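Local coordinates for protein Aln2 (Streptomyces sp. CM020, PDB 6P7L) that probably takes part in the biosynthesis of the polyketide antibiotic alnumycin, as a noncanonical member of the NTF2-like superfamily with a SnoaL-like domain, at residues V40-Y44 against V116-Y120; R46-R50 against F59-F63; F56-A60 against I83-R88; Y121-T125 against V135-C139; T138-T144 against S156-D162. All coordinates share one frame. Numbering follows the deposited sequence.

Contact 1 (V40-Y44 against V116-Y120); sequences VTQFY and VSTSY
Tyr44, Thr118 and Val40 carry most of this helix-on-sheet contact, in which one side of helical segment 40-44 faces extended segment 116-120. The axes of the two segments approach to 12.1 Å, their N-to-C directions 67° apart (signed crossing angle -67°), and the closest CA pair is Val40 with Val116 at 8.9 Å. Tyr44, one helical turn after Val40 (Tyr44 N to Val40 O 3.1 Å), has an m rotamer that sends its ring across the gap. Thr118, rotamer p, donates from OG1 to Tyr44 OH at 2.7 Å, lying at the edge of the tyrosine ring. The Tyr44 ring meets that of Tyr120 obliquely, centroids 5.3 Å apart and planes at 58°. Val40, rotamer t, fills the other end: its CG1 is 4.3 Å from Thr118 CG2 and its CG2 4.3 Å from Val116 CG1. Val116, Thr118 and Tyr120 point toward the helix, Ser117 and Ser119 away, the alternation of a strand. A long helix lying against the inner face of a curved sheet is characteristic of the NTF2-like fold. Tyr44 OH and Tyr120 OH both bond Asp143 on the adjacent strand 133-148, while Met106 of strand 98-110 packs against Val40, Tyr44 and Tyr120.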
# COMPACT_ATOMS: atom_id res chain seq x y z
N VAL A 40 -10.11 -8.13 -7.10
CA VAL A 40 -9.79 -6.75 -7.41
C VAL A 40 -8.30 -6.46 -7.18
O VAL A 40 -7.65 -5.82 -8.01
CB VAL A 40 -10.69 -5.80 -6.59
CG1 VAL A 40 -10.22 -4.35 -6.69
CG2 VAL A 40 -12.14 -5.90 -7.05
N THR A 41 -7.74 -6.92 -6.06
CA THR A 41 -6.32 -6.64 -5.83
C THR A 41 -5.46 -7.25 -6.92
O THR A 41 -4.44 -6.67 -7.32
CB THR A 41 -5.81 -7.16 -4.48
OG1 THR A 41 -5.70 -8.60 -4.47
CG2 THR A 41 -6.69 -6.68 -3.31
N GLN A 42 -5.84 -8.43 -7.40
CA GLN A 42 -5.04 -9.12 -8.42
C GLN A 42 -5.21 -8.45 -9.77
O GLN A 42 -4.25 -8.36 -10.55
CB GLN A 42 -5.42 -10.60 -8.48
CG GLN A 42 -5.15 -11.33 -7.16
CD GLN A 42 -3.71 -11.16 -6.73
OE1 GLN A 42 -2.80 -11.74 -7.31
NE2 GLN A 42 -3.50 -10.25 -5.77
N PHE A 43 -6.43 -8.00 -10.09
CA PHE A 43 -6.64 -7.25 -11.32
C PHE A 43 -5.73 -6.02 -11.38
O PHE A 43 -5.05 -5.78 -12.38
CB PHE A 43 -8.10 -6.82 -11.42
CG PHE A 43 -8.38 -5.92 -12.60
CD1 PHE A 43 -8.56 -6.43 -13.87
CD2 PHE A 43 -8.47 -4.55 -12.41
CE1 PHE A 43 -8.83 -5.59 -14.93
CE2 PHE A 43 -8.71 -3.71 -13.46
CZ PHE A 43 -8.89 -4.23 -14.72
N TYR A 44 -5.70 -5.25 -10.31
CA TYR A 44 -4.95 -4.00 -10.33
C TYR A 44 -3.43 -4.25 -10.31
O TYR A 44 -2.67 -3.53 -10.98
CB TYR A 44 -5.35 -3.16 -9.13
CG TYR A 44 -6.63 -2.40 -9.26
CD1 TYR A 44 -6.91 -1.65 -10.40
CD2 TYR A 44 -7.58 -2.44 -8.26
CE1 TYR A 44 -8.10 -0.95 -10.51
CE2 TYR A 44 -8.73 -1.72 -8.36
CZ TYR A 44 -9.01 -0.99 -9.46
OH TYR A 44 -10.18 -0.28 -9.59
N VAL A 116 -18.60 -3.35 -10.24
CA VAL A 116 -17.75 -3.04 -9.10
C VAL A 116 -17.28 -1.59 -9.17
O VAL A 116 -16.79 -1.14 -10.21
CB VAL A 116 -16.53 -3.99 -9.05
CG1 VAL A 116 -15.68 -3.61 -7.88
CG2 VAL A 116 -17.00 -5.43 -9.00
N SER A 117 -17.46 -0.85 -8.08
CA SER A 117 -17.00 0.53 -7.98
C SER A 117 -15.87 0.57 -6.96
O SER A 117 -16.02 0.03 -5.86
CB SER A 117 -18.13 1.48 -7.54
OG SER A 117 -19.16 1.56 -8.50
N THR A 118 -14.76 1.21 -7.32
CA THR A 118 -13.67 1.41 -6.38
C THR A 118 -13.27 2.88 -6.32
O THR A 118 -13.50 3.67 -7.25
CB THR A 118 -12.44 0.55 -6.72
OG1 THR A 118 -11.82 1.09 -7.89
CG2 THR A 118 -12.81 -0.94 -6.95
N SER A 119 -12.65 3.26 -5.20
CA SER A 119 -12.04 4.57 -5.03
C SER A 119 -10.76 4.33 -4.25
O SER A 119 -10.72 3.47 -3.35
CB SER A 119 -12.96 5.57 -4.29
OG SER A 119 -12.98 5.34 -2.88
N TYR A 120 -9.72 5.04 -4.64
CA TYR A 120 -8.44 4.81 -3.98
C TYR A 120 -7.51 5.99 -4.20
O TYR A 120 -7.74 6.86 -5.04
CB TYR A 120 -7.78 3.54 -4.50
CG TYR A 120 -7.67 3.40 -5.99
CD1 TYR A 120 -8.74 2.92 -6.74
CD2 TYR A 120 -6.49 3.71 -6.65
CE1 TYR A 120 -8.63 2.72 -8.11
CE2 TYR A 120 -6.35 3.52 -8.02
CZ TYR A 120 -7.44 3.04 -8.75
OH TYR A 120 -7.32 2.85 -10.11

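Contact 2 (R46-R50 against F59-F63); sequences RQMHR and FAATF
Segment 46-50 is helical; segment 59-63 runs from helix 56-60 into a type I turn from Ala60 to Phe63 (Phe63 N to Ala60 O 2.9 Å). The backbones come closest at Arg50 and Phe59, CA to CA 5.4 Å. Gln47, with chi1 and chi2 both t, lays its CG 3.6 Å from Phe59 CD1 and donates from NE2 to Thr62 OG1 at 2.9 Å, almost linearly. Thr62 OG1, rotamer p, in turn donates to Phe59 O at 2.7 Å, tying side chain to backbone. Gln47 NE2 also passes 3.7 Å from Phe63 CE1. Met48 folds back (m, m) so that its CE rests 3.9 Å from Phe59 CE1. Arg50, extended from an m chi1, runs alongside Gly58, Phe59 and Thr62: its CD is 3.9 Å from Phe59 N and its NH1 3.8 Å from Thr62 CG2, while NH1 bonds Gly58 O. This joins the first two helices of the SnoaL-like domain. The chemistry is mixed: the Gln47 amide bridges Thr62 and, through OE1, Arg157 beside the Phe59 ring.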
# COMPACT_ATOMS: atom_id res chain seq x y z
N ARG A 46 -1.87 -6.77 -11.67
CA ARG A 46 -1.49 -7.15 -13.03
C ARG A 46 -1.64 -5.97 -13.98
O ARG A 46 -0.80 -5.76 -14.87
CB ARG A 46 -2.33 -8.35 -13.47
CG ARG A 46 -1.98 -9.64 -12.62
CD ARG A 46 -2.55 -10.92 -13.10
NE ARG A 46 -1.68 -12.03 -12.67
CZ ARG A 46 -1.78 -12.65 -11.50
NH1 ARG A 46 -2.72 -12.29 -10.63
NH2 ARG A 46 -0.96 -13.64 -11.19
N GLN A 47 -2.69 -5.17 -13.80
CA GLN A 47 -2.88 -4.04 -14.70
C GLN A 47 -1.72 -3.05 -14.60
O GLN A 47 -1.23 -2.53 -15.62
CB GLN A 47 -4.19 -3.33 -14.38
CG GLN A 47 -4.63 -2.29 -15.42
CD GLN A 47 -5.84 -1.53 -14.96
OE1 GLN A 47 -5.82 -0.90 -13.89
NE2 GLN A 47 -6.92 -1.59 -15.75
N MET A 48 -1.29 -2.73 -13.37
CA MET A 48 -0.22 -1.74 -13.21
C MET A 48 1.14 -2.36 -13.56
O MET A 48 2.02 -1.66 -14.09
CB MET A 48 -0.18 -1.17 -11.79
CG MET A 48 -1.30 -0.21 -11.43
SD MET A 48 -1.42 1.19 -12.59
CE MET A 48 -2.69 0.52 -13.56
N HIS A 49 1.33 -3.67 -13.31
CA HIS A 49 2.58 -4.28 -13.76
C HIS A 49 2.75 -4.10 -15.26
O HIS A 49 3.84 -3.78 -15.73
CB HIS A 49 2.66 -5.77 -13.42
CG HIS A 49 2.86 -6.06 -11.96
ND1 HIS A 49 3.09 -7.34 -11.49
CD2 HIS A 49 2.86 -5.25 -10.88
CE1 HIS A 49 3.23 -7.30 -10.17
NE2 HIS A 49 3.07 -6.05 -9.77
N ARG A 50 1.66 -4.27 -16.01
CA ARG A 50 1.73 -4.14 -17.46
C ARG A 50 2.04 -2.70 -17.84
O ARG A 50 2.91 -2.44 -18.68
CB ARG A 50 0.43 -4.60 -18.11
CG ARG A 50 0.08 -6.07 -17.93
CD ARG A 50 -1.20 -6.41 -18.66
NE ARG A 50 -1.65 -7.78 -18.41
CZ ARG A 50 -2.68 -8.36 -19.04
NH1 ARG A 50 -3.35 -7.71 -19.98
NH2 ARG A 50 -3.04 -9.59 -18.71
N PHE A 59 -1.94 -3.41 -21.05
CA PHE A 59 -2.67 -2.51 -20.16
C PHE A 59 -4.02 -2.13 -20.77
O PHE A 59 -5.07 -2.24 -20.12
CB PHE A 59 -1.83 -1.27 -19.90
CG PHE A 59 -2.60 -0.15 -19.23
CD1 PHE A 59 -2.92 -0.22 -17.88
CD2 PHE A 59 -3.01 0.94 -19.97
CE1 PHE A 59 -3.61 0.78 -17.29
CE2 PHE A 59 -3.71 1.96 -19.36
CZ PHE A 59 -4.01 1.89 -18.04
N ALA A 60 -4.01 -1.70 -22.02
CA ALA A 60 -5.24 -1.26 -22.65
C ALA A 60 -6.22 -2.42 -22.85
O ALA A 60 -7.44 -2.22 -22.84
CB ALA A 60 -4.94 -0.59 -24.00
N ALA A 61 -5.71 -3.63 -23.04
CA ALA A 61 -6.58 -4.78 -23.25
C ALA A 61 -7.39 -5.13 -22.01
O ALA A 61 -8.37 -5.89 -22.11
CB ALA A 61 -5.74 -5.99 -23.68
N THR A 62 -7.01 -4.58 -20.86
CA THR A 62 -7.82 -4.80 -19.67
C THR A 62 -9.08 -3.95 -19.67
O THR A 62 -9.96 -4.18 -18.83
CB THR A 62 -7.05 -4.52 -18.37
OG1 THR A 62 -6.78 -3.11 -18.23
CG2 THR A 62 -5.77 -5.35 -18.26
N PHE A 63 -9.20 -3.00 -20.61
CA PHE A 63 -10.37 -2.14 -20.71
C PHE A 63 -11.37 -2.73 -21.71
O PHE A 63 -10.99 -3.36 -22.70
CB PHE A 63 -9.99 -0.71 -21.15
CG PHE A 63 -9.32 0.09 -20.08
CD1 PHE A 63 -7.98 -0.12 -19.77
CD2 PHE A 63 -10.03 1.05 -19.37
CE1 PHE A 63 -7.39 0.58 -18.76
CE2 PHE A 63 -9.41 1.76 -18.35
CZ PHE A 63 -8.10 1.50 -18.05

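Contact 3 (F56-A60 against I83-R88); sequences FGGFA and IEAGAR
Two helical segments pack with axes 8.7 Å apart at closest approach and N-to-C directions 134° apart (signed crossing angle 134°); the tightest CA pair is Ala60 with Glu84, 5.0 Å. Apolar contacts dominate. Ala60 CB touches Glu84 CB at 3.4 Å, the small residue letting the backbones close in. Phe59, rotamer t, places CE2 3.9 Å from Ile83 CG2 and 4.0 Å from Ala87 CB. Phe56, rotamer m, brings CD1 4.0 Å from the same Ala87 CB, so this methyl touches both rings. In a CH-pi contact, Arg88 CA stands 3.9 Å from the centroid of the Phe56 ring, almost on its normal. In the SnoaL-like domain these segments belong to the short helix 56-60 and helix 80-90, which pack together beside the long helix 34-52; Gln47, Met48 and Met51 of that helix touch Phe59. The polar contacts involve Glu84, Arg88 and Gly57. Arg88 NH1 makes a salt bridge to Glu84 OE2 at 2.8 Å, and the guanidinium face is covered by Phe56 CB, 3.7 Å from Arg88 NH2. Glu84 OE1 lies 3.4 Å from Gly57 CA, and a water donates to both Gly57 O (2.7 Å) and Glu84 OE1 (3.0 Å).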
# COMPACT_ATOMS: atom_id res chain seq x y z
N PHE A 56 1.92 -1.51 -22.97
CA PHE A 56 0.78 -0.60 -23.10
C PHE A 56 -0.38 -1.30 -23.79
O PHE A 56 -1.53 -1.03 -23.45
CB PHE A 56 1.19 0.68 -23.84
CG PHE A 56 2.26 1.46 -23.13
CD1 PHE A 56 2.01 2.09 -21.92
CD2 PHE A 56 3.53 1.53 -23.66
CE1 PHE A 56 3.01 2.78 -21.26
CE2 PHE A 56 4.52 2.22 -22.99
CZ PHE A 56 4.24 2.83 -21.79
N GLY A 57 -0.10 -2.22 -24.71
CA GLY A 57 -1.17 -2.98 -25.32
C GLY A 57 -1.88 -3.88 -24.32
O GLY A 57 -3.11 -3.94 -24.27
N GLY A 58 -1.10 -4.56 -23.47
CA GLY A 58 -1.70 -5.40 -22.45
C GLY A 58 -2.46 -4.59 -21.41
O GLY A 58 -3.48 -5.04 -20.90
N PHE A 59 -1.94 -3.41 -21.05
CA PHE A 59 -2.67 -2.51 -20.16
C PHE A 59 -4.02 -2.13 -20.77
O PHE A 59 -5.07 -2.24 -20.12
CB PHE A 59 -1.83 -1.27 -19.90
CG PHE A 59 -2.60 -0.15 -19.23
CD1 PHE A 59 -2.92 -0.22 -17.88
CD2 PHE A 59 -3.01 0.94 -19.97
CE1 PHE A 59 -3.61 0.78 -17.29
CE2 PHE A 59 -3.71 1.96 -19.36
CZ PHE A 59 -4.01 1.89 -18.04
N ALA A 60 -4.01 -1.70 -22.02
CA ALA A 60 -5.24 -1.26 -22.65
C ALA A 60 -6.22 -2.42 -22.85
O ALA A 60 -7.44 -2.22 -22.84
CB ALA A 60 -4.94 -0.59 -24.00
N ILE A 83 -7.06 4.61 -25.25
CA ILE A 83 -6.42 4.50 -23.94
C ILE A 83 -4.99 4.00 -24.09
O ILE A 83 -4.06 4.48 -23.41
CB ILE A 83 -7.27 3.57 -23.05
CG1 ILE A 83 -8.62 4.25 -22.71
CG2 ILE A 83 -6.58 3.22 -21.76
CD1 ILE A 83 -9.67 3.34 -22.11
N GLU A 84 -4.76 3.04 -25.00
CA GLU A 84 -3.38 2.60 -25.23
C GLU A 84 -2.53 3.76 -25.74
O GLU A 84 -1.40 3.98 -25.26
CB GLU A 84 -3.32 1.44 -26.23
CG GLU A 84 -1.90 0.94 -26.39
CD GLU A 84 -1.70 -0.09 -27.52
OE1 GLU A 84 -2.57 -0.98 -27.67
OE2 GLU A 84 -0.67 -0.01 -28.23
N ALA A 85 -3.02 4.48 -26.74
CA ALA A 85 -2.26 5.59 -27.29
C ALA A 85 -1.98 6.65 -26.22
O ALA A 85 -0.89 7.24 -26.17
CB ALA A 85 -3.02 6.20 -28.47
N GLY A 86 -2.98 6.96 -25.38
CA GLY A 86 -2.77 7.96 -24.34
C GLY A 86 -1.76 7.52 -23.29
O GLY A 86 -0.94 8.32 -22.80
N ALA A 87 -1.81 6.24 -22.92
CA ALA A 87 -0.88 5.72 -21.93
C ALA A 87 0.55 5.74 -22.45
O ALA A 87 1.48 6.12 -21.73
CB ALA A 87 -1.28 4.30 -21.52
N ARG A 88 0.74 5.33 -23.71
CA ARG A 88 2.07 5.38 -24.30
C ARG A 88 2.58 6.82 -24.37
O ARG A 88 3.75 7.09 -24.04
CB ARG A 88 2.02 4.76 -25.70
CG ARG A 88 3.33 4.78 -26.41
CD ARG A 88 3.24 3.97 -27.72
NE ARG A 88 3.22 2.53 -27.48
CZ ARG A 88 2.15 1.75 -27.64
NH1 ARG A 88 1.01 2.27 -28.05
NH2 ARG A 88 2.25 0.45 -27.40
O HOH W 1 -3.88 -3.61 -26.86

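Contact 4 (Y121-T125 against V135-C139); sequences YATVT and VEPTC
Four hydrogen bonds join these antiparallel runs. Ala122 and Cys139 form a hydrogen-bonded pair, Ala122 N to Cys139 O at 2.9 Å and Cys139 N to Ala122 O at 2.8 Å. Further along, Glu136 N donates to Val124 O at 2.8 Å, and Thr123, rotamer t, supplies OG1 to Glu136 O at 2.8 Å, its side chain binding a carbonyl of the opposite backbone. Thr125 and Val135 then make a non-hydrogen-bonded pair with CA atoms 4.6 Å apart. The register slips by one between the two pairs: segment 135-139 has an extra residue and leaves regular strand geometry around Glu136, Pro137 and Thr138. Side-chain packing adds Thr125 CG2 to Val135 CG2 4.3 Å, Thr123 CB to Thr138 CG2 4.1 Å, and Val124 CB to Glu136 OE1 3.6 Å, a carboxylate salt-bridged to Arg93. This is an irregular part of the hairpin of strands 116-127 and 133-148. Strand 98-110 flanks segment 121-125 on its other edge, Tyr121 OH bonds Asp52 of the third subunit, and Thr138 OG1 reaches Asp162 at the start of helix 162-168.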
# COMPACT_ATOMS: atom_id res chain seq x y z
N TYR A 121 -6.45 6.00 -3.39
CA TYR A 121 -5.34 6.91 -3.57
C TYR A 121 -4.32 6.29 -4.52
O TYR A 121 -4.06 5.09 -4.46
CB TYR A 121 -4.64 7.17 -2.24
CG TYR A 121 -5.49 7.79 -1.13
CD1 TYR A 121 -6.74 8.30 -1.37
CD2 TYR A 121 -5.00 7.88 0.16
CE1 TYR A 121 -7.49 8.90 -0.36
CE2 TYR A 121 -5.73 8.45 1.18
CZ TYR A 121 -6.97 8.98 0.90
OH TYR A 121 -7.68 9.60 1.90
N ALA A 122 -3.67 7.12 -5.33
CA ALA A 122 -2.60 6.67 -6.19
C ALA A 122 -1.51 7.71 -6.30
O ALA A 122 -1.75 8.92 -6.26
CB ALA A 122 -3.10 6.32 -7.61
N THR A 123 -0.28 7.21 -6.45
CA THR A 123 0.84 8.04 -6.84
C THR A 123 1.77 7.20 -7.71
O THR A 123 1.58 6.00 -7.87
CB THR A 123 1.56 8.63 -5.63
OG1 THR A 123 2.57 9.55 -6.10
CG2 THR A 123 2.19 7.56 -4.82
N VAL A 124 2.73 7.89 -8.31
CA VAL A 124 3.75 7.26 -9.14
C VAL A 124 5.10 7.71 -8.62
O VAL A 124 5.34 8.92 -8.45
CB VAL A 124 3.58 7.63 -10.62
CG1 VAL A 124 4.67 7.02 -11.44
CG2 VAL A 124 2.23 7.14 -11.10
N THR A 125 5.96 6.73 -8.34
CA THR A 125 7.37 7.02 -8.12
C THR A 125 8.11 6.83 -9.44
O THR A 125 7.76 5.97 -10.25
CB THR A 125 8.00 6.13 -7.04
OG1 THR A 125 7.84 4.76 -7.36
CG2 THR A 125 7.34 6.38 -5.65
N VAL A 135 8.53 11.63 -6.63
CA VAL A 135 7.17 11.25 -6.27
C VAL A 135 6.20 12.20 -6.95
O VAL A 135 6.24 13.42 -6.71
CB VAL A 135 6.96 11.22 -4.76
CG1 VAL A 135 5.54 10.82 -4.42
CG2 VAL A 135 7.96 10.30 -4.09
N GLU A 136 5.33 11.66 -7.79
CA GLU A 136 4.37 12.48 -8.52
C GLU A 136 3.20 12.91 -7.63
O GLU A 136 2.91 12.28 -6.60
CB GLU A 136 3.88 11.73 -9.75
CG GLU A 136 4.97 11.60 -10.81
CD GLU A 136 4.42 11.23 -12.18
OE1 GLU A 136 3.26 10.78 -12.25
OE2 GLU A 136 5.16 11.42 -13.18
N PRO A 137 2.53 14.01 -7.99
CA PRO A 137 1.38 14.46 -7.19
C PRO A 137 0.40 13.32 -6.97
O PRO A 137 0.09 12.52 -7.86
CB PRO A 137 0.76 15.58 -8.04
CG PRO A 137 1.76 15.87 -9.14
CD PRO A 137 2.80 14.85 -9.18
N THR A 138 -0.13 13.25 -5.75
CA THR A 138 -1.06 12.18 -5.48
C THR A 138 -2.38 12.45 -6.20
O THR A 138 -2.71 13.57 -6.59
CB THR A 138 -1.26 12.03 -3.98
OG1 THR A 138 -1.64 13.27 -3.43
CG2 THR A 138 0.03 11.61 -3.31
N CYS A 139 -3.11 11.36 -6.45
CA CYS A 139 -4.39 11.36 -7.13
C CYS A 139 -5.42 10.61 -6.31
O CYS A 139 -5.12 9.66 -5.58
CB CYS A 139 -4.30 10.64 -8.51
SG CYS A 139 -3.26 11.48 -9.72

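Contact 5 (T138-T144 against S156-D162); sequences TCFVRDT and SRVIERD
This is a regular antiparallel pairing inside the central sheet, within the hairpin of strands 133-148 and 151-161. The axes lie 4.7 Å apart, directions 172° apart, register unbroken from Cys139-Arg161 to Thr144-Ser156. Hydrogen-bonded pairs are Phe140-Glu160 (Phe140 N to Glu160 O 2.9 Å), Arg142-Val158 (Val158 N to Arg142 O 2.8 Å) and Thr144-Ser156 (Thr144 N to Ser156 O 3.0 Å). Asp162 N donates to Thr138 O at 2.8 Å, Thr138 OG1 to Asp162 OD2 at 2.6 Å. On the face of Cys139 and Asp143, Cys139 SG sits 3.6 Å from Ile159 CG2, and Asp143 (m) and Arg157 (chi1 t) form a two-pronged salt bridge: Asp143 OD1 to Arg157 NE 2.8 Å, Asp143 OD2 to Arg157 NH2 2.9 Å. On the other face a water links Arg142 NH1 to OE2 of the poorly ordered Glu160. Tyr44 and Tyr120 also bond Asp143; Arg157 NH1 bonds a glycerol, probably from crystallisation, perhaps marking a pocket. Strands 116-127 and 67-70 flank the pair, and helix 34-52 lies over Arg157.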
# COMPACT_ATOMS: atom_id res chain seq x y z
N THR A 138 -0.13 13.25 -5.75
CA THR A 138 -1.06 12.18 -5.48
C THR A 138 -2.38 12.45 -6.20
O THR A 138 -2.71 13.57 -6.59
CB THR A 138 -1.26 12.03 -3.98
OG1 THR A 138 -1.64 13.27 -3.43
CG2 THR A 138 0.03 11.61 -3.31
N CYS A 139 -3.11 11.36 -6.45
CA CYS A 139 -4.39 11.36 -7.13
C CYS A 139 -5.42 10.61 -6.31
O CYS A 139 -5.12 9.66 -5.58
CB CYS A 139 -4.30 10.64 -8.51
SG CYS A 139 -3.26 11.48 -9.72
N PHE A 140 -6.67 11.02 -6.48
CA PHE A 140 -7.80 10.25 -6.01
C PHE A 140 -8.50 9.69 -7.23
O PHE A 140 -8.93 10.45 -8.11
CB PHE A 140 -8.76 11.10 -5.21
CG PHE A 140 -9.80 10.30 -4.48
CD1 PHE A 140 -10.99 9.95 -5.08
CD2 PHE A 140 -9.56 9.89 -3.19
CE1 PHE A 140 -11.95 9.23 -4.39
CE2 PHE A 140 -10.54 9.14 -2.49
CZ PHE A 140 -11.71 8.82 -3.10
N VAL A 141 -8.63 8.37 -7.26
CA VAL A 141 -9.07 7.64 -8.44
C VAL A 141 -10.39 6.95 -8.14
O VAL A 141 -10.58 6.37 -7.07
CB VAL A 141 -8.02 6.62 -8.91
CG1 VAL A 141 -8.47 6.04 -10.23
CG2 VAL A 141 -6.70 7.27 -9.06
N ARG A 142 -11.32 7.03 -9.10
CA ARG A 142 -12.57 6.29 -9.05
C ARG A 142 -12.68 5.43 -10.31
O ARG A 142 -12.63 5.96 -11.43
CB ARG A 142 -13.79 7.21 -8.91
CG ARG A 142 -13.89 7.90 -7.57
CD ARG A 142 -15.26 8.43 -7.31
NE ARG A 142 -15.42 8.75 -5.89
CZ ARG A 142 -15.00 9.86 -5.31
NH1 ARG A 142 -14.38 10.78 -6.02
NH2 ARG A 142 -15.20 10.03 -4.02
N ASP A 143 -12.86 4.12 -10.13
CA ASP A 143 -13.01 3.19 -11.23
C ASP A 143 -14.36 2.49 -11.18
O ASP A 143 -14.95 2.31 -10.11
CB ASP A 143 -11.95 2.05 -11.18
CG ASP A 143 -10.57 2.48 -11.59
OD1 ASP A 143 -10.42 3.52 -12.28
OD2 ASP A 143 -9.62 1.75 -11.16
N THR A 144 -14.82 2.02 -12.33
CA THR A 144 -15.83 0.96 -12.35
C THR A 144 -15.23 -0.21 -13.12
O THR A 144 -14.53 -0.01 -14.14
CB THR A 144 -17.17 1.38 -12.99
OG1 THR A 144 -17.01 1.51 -14.40
CG2 THR A 144 -17.67 2.66 -12.37
N SER A 156 -14.55 2.22 -16.55
CA SER A 156 -14.46 3.66 -16.34
C SER A 156 -13.27 3.89 -15.43
O SER A 156 -13.04 3.10 -14.52
CB SER A 156 -15.77 4.21 -15.66
OG SER A 156 -15.59 5.51 -15.12
N ARG A 157 -12.50 4.95 -15.68
CA ARG A 157 -11.48 5.39 -14.75
C ARG A 157 -11.53 6.92 -14.74
O ARG A 157 -11.49 7.53 -15.81
CB ARG A 157 -10.09 4.90 -15.15
CG ARG A 157 -8.97 5.47 -14.29
CD ARG A 157 -7.70 4.63 -14.27
NE ARG A 157 -7.99 3.36 -13.66
CZ ARG A 157 -7.29 2.23 -13.82
NH1 ARG A 157 -6.19 2.22 -14.58
NH2 ARG A 157 -7.72 1.12 -13.23
N VAL A 158 -11.63 7.52 -13.55
CA VAL A 158 -11.64 8.98 -13.41
C VAL A 158 -10.55 9.36 -12.42
O VAL A 158 -10.58 8.91 -11.27
CB VAL A 158 -13.00 9.50 -12.94
CG1 VAL A 158 -12.98 11.03 -12.73
CG2 VAL A 158 -14.12 9.11 -13.92
N ILE A 159 -9.60 10.18 -12.84
CA ILE A 159 -8.46 10.57 -12.02
C ILE A 159 -8.63 12.03 -11.62
O ILE A 159 -8.80 12.89 -12.49
CB ILE A 159 -7.14 10.38 -12.79
CG1 ILE A 159 -6.94 8.88 -13.08
CG2 ILE A 159 -5.98 10.95 -12.02
CD1 ILE A 159 -5.90 8.60 -14.12
N GLU A 160 -8.60 12.32 -10.32
CA GLU A 160 -8.59 13.70 -9.82
C GLU A 160 -7.20 13.93 -9.23
O GLU A 160 -6.81 13.22 -8.29
CB GLU A 160 -9.68 13.93 -8.77
CG GLU A 160 -11.09 13.91 -9.38
CD GLU A 160 -12.17 14.24 -8.38
OE1 GLU A 160 -11.84 14.77 -7.30
OE2 GLU A 160 -13.35 13.96 -8.67
N ARG A 161 -6.44 14.86 -9.81
CA ARG A 161 -5.08 15.09 -9.34
C ARG A 161 -5.08 16.11 -8.22
O ARG A 161 -5.68 17.19 -8.35
CB ARG A 161 -4.17 15.55 -10.48
CG ARG A 161 -2.83 14.82 -10.38
CD ARG A 161 -2.04 14.96 -11.61
NE ARG A 161 -1.40 16.27 -11.64
CZ ARG A 161 -0.86 16.82 -12.71
NH1 ARG A 161 -0.90 16.18 -13.87
NH2 ARG A 161 -0.30 18.01 -12.62
N ASP A 162 -4.42 15.77 -7.11
CA ASP A 162 -4.57 16.58 -5.91
C ASP A 162 -3.97 17.96 -6.09
O ASP A 162 -4.47 18.91 -5.48
CB ASP A 162 -3.92 15.87 -4.72
CG ASP A 162 -4.78 14.73 -4.16
OD1 ASP A 162 -6.03 14.88 -4.18
OD2 ASP A 162 -4.21 13.72 -3.65
O HOH W 2 -11.68 10.63 -9.02
O HOH W 3 -14.30 11.14 -9.23

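Along the chain, contact 2 falls between the two segments of contact 1, and contact 3 starts where contact 2 ends, sharing Phe59 and Ala60. Contacts 4 and 5 follow, sharing Thr138 and Cys139. Contacts 2 and 3, with centres 8 Å apart, join helices 34-52, 56-60 and 80-90; contacts 4 and 5, 11 Å apart, build neighbouring strand pairs of one sheet, and contact 1 lays helix 34-52 on it. Arg157 of contact 5 reaches contacts 1, 2 and 3 by packing or hydrogen bonding, so polar groups meet between helices and sheet, consistent with an NTF2-like cavity. Contacts 1, 2 and 4 touch the second subunit and contacts 1, 4 and 5 the third.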